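Local coordinates for regulatory protein (Bacillus megaterium, PDB 4UA1), which probably represses the mercury resistance operon without mercury and activates its transcription once the dimer binds a mercury(II) ion, at residues Lys101-Glu104 with Arg105-Asp109. Sequence-based numbering, arbitrary orientation.
Sequences KRIE and RMLMD
Arg105, whose CB rests 3.5 Å from Lys101 O, has its guanidinium meet Asp109, one helical turn further on. Asp109 OD1 lies at the edge of that flat group, in its plane. Arg105 NH1 stands 3.5 Å from Asp109 OD1, a salt bridge at fairly long range. The chain of Arg105 leaves with CG anti to the backbone N (chi1 165°), then bends at chi2 and chi3, and these bends bring the guanidinium round to Asp109. The carboxylate of Glu104 is carried off in another direction by an extended chain. Its OE1 accepts a hydrogen bond from Gln94 NE2 of the second subunit.

The backbone is regular alpha helix, bonded i to i+4. Arg105 N donates to Lys101 O, and Met106 N to Arg102 O. Leu107 N reaches Ile103 O at 2.9 Å, and Met108 N reaches Glu104 O at 2.9 Å. All of this belongs to the long helix 78-112. MerR-family dimers pair such helices as an antiparallel coiled coil. Here Leu107 and Met108 pack on Ile90 of the second subunit, while Lys101 and Glu104 pack on its Ile97. The side chain of Leu107 lies about 12 Å from a bound mercury(II) ion.

Ile103 and Leu107 run alongside each other, one turn apart. The branch methyl CG2 of Ile103 touches Leu107 CD1 at 3.8 Å. Leu107 CG sits beside its own backbone N (chi1 -65°), which brings it over Ile103 O. Met108 CG likewise comes to lie close to Glu104 O. The extended chain of Met106 runs past Arg102 O, its SD 3.8 Å from that oxygen. Arg102 itself reaches back along the helix, where NH1 forms a long, weak ion pair with Asp99 OD1.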
# COMPACT_ATOMS: atom_id res chain seq x y z
N LYS B 101 -5.60 -4.11 -11.74
CA LYS B 101 -6.34 -4.19 -12.98
C LYS B 101 -7.79 -4.61 -12.75
O LYS B 101 -8.72 -4.12 -13.39
CB LYS B 101 -5.66 -5.17 -13.93
CG LYS B 101 -4.48 -4.59 -14.68
CD LYS B 101 -3.83 -5.66 -15.54
CE LYS B 101 -2.92 -5.05 -16.58
NZ LYS B 101 -2.02 -4.04 -15.97
N ARG B 102 -7.99 -5.53 -11.82
CA ARG B 102 -9.33 -5.98 -11.50
C ARG B 102 -10.14 -4.80 -10.93
O ARG B 102 -11.32 -4.62 -11.26
CB ARG B 102 -9.23 -7.16 -10.56
CG ARG B 102 -8.85 -8.42 -11.35
CD ARG B 102 -8.61 -9.60 -10.45
NE ARG B 102 -9.83 -10.02 -9.78
CZ ARG B 102 -9.85 -10.65 -8.61
NH1 ARG B 102 -8.71 -10.93 -8.00
NH2 ARG B 102 -11.00 -10.99 -8.07
N ILE B 103 -9.50 -4.00 -10.08
CA ILE B 103 -10.16 -2.81 -9.55
C ILE B 103 -10.47 -1.78 -10.65
O ILE B 103 -11.56 -1.21 -10.70
CB ILE B 103 -9.31 -2.16 -8.48
CG1 ILE B 103 -9.43 -2.99 -7.21
CG2 ILE B 103 -9.74 -0.72 -8.22
CD1 ILE B 103 -8.33 -2.70 -6.21
N GLU B 104 -9.51 -1.56 -11.52
CA GLU B 104 -9.71 -0.67 -12.63
C GLU B 104 -10.94 -1.09 -13.44
O GLU B 104 -11.81 -0.28 -13.74
CB GLU B 104 -8.46 -0.66 -13.48
CG GLU B 104 -8.16 0.63 -14.18
CD GLU B 104 -6.89 0.47 -15.01
OE1 GLU B 104 -6.54 1.37 -15.80
OE2 GLU B 104 -6.28 -0.61 -14.87
N ARG B 105 -11.03 -2.38 -13.74
CA ARG B 105 -12.13 -2.90 -14.54
C ARG B 105 -13.46 -2.69 -13.82
O ARG B 105 -14.47 -2.36 -14.47
CB ARG B 105 -11.88 -4.40 -14.86
CG ARG B 105 -13.09 -5.23 -15.39
CD ARG B 105 -13.77 -4.60 -16.59
NE ARG B 105 -12.79 -4.13 -17.56
CZ ARG B 105 -12.95 -3.10 -18.37
NH1 ARG B 105 -14.08 -2.40 -18.35
NH2 ARG B 105 -11.98 -2.76 -19.19
N MET B 106 -13.46 -2.90 -12.51
CA MET B 106 -14.65 -2.61 -11.70
C MET B 106 -15.10 -1.16 -11.79
O MET B 106 -16.28 -0.87 -11.87
CB MET B 106 -14.41 -2.96 -10.23
CG MET B 106 -14.63 -4.44 -9.94
SD MET B 106 -13.84 -4.92 -8.39
CE MET B 106 -14.94 -6.24 -7.93
N LEU B 107 -14.14 -0.26 -11.72
CA LEU B 107 -14.41 1.15 -11.76
C LEU B 107 -14.97 1.51 -13.11
O LEU B 107 -15.92 2.29 -13.21
CB LEU B 107 -13.15 1.94 -11.45
CG LEU B 107 -12.57 1.80 -10.03
CD1 LEU B 107 -11.15 2.38 -9.98
CD2 LEU B 107 -13.45 2.42 -8.97
N MET B 108 -14.39 0.92 -14.15
CA MET B 108 -14.85 1.10 -15.52
C MET B 108 -16.33 0.69 -15.68
O MET B 108 -17.16 1.44 -16.21
CB MET B 108 -13.97 0.29 -16.46
CG MET B 108 -12.50 0.75 -16.56
SD MET B 108 -12.22 2.26 -17.52
CE MET B 108 -12.96 1.84 -19.10
N ASP B 109 -16.68 -0.49 -15.18
CA ASP B 109 -18.04 -0.97 -15.30
C ASP B 109 -19.02 -0.08 -14.53
O ASP B 109 -20.14 0.23 -15.02
CB ASP B 109 -18.12 -2.41 -14.84
CG ASP B 109 -17.30 -3.34 -15.72
OD1 ASP B 109 -17.23 -3.06 -16.95
OD2 ASP B 109 -16.73 -4.32 -15.16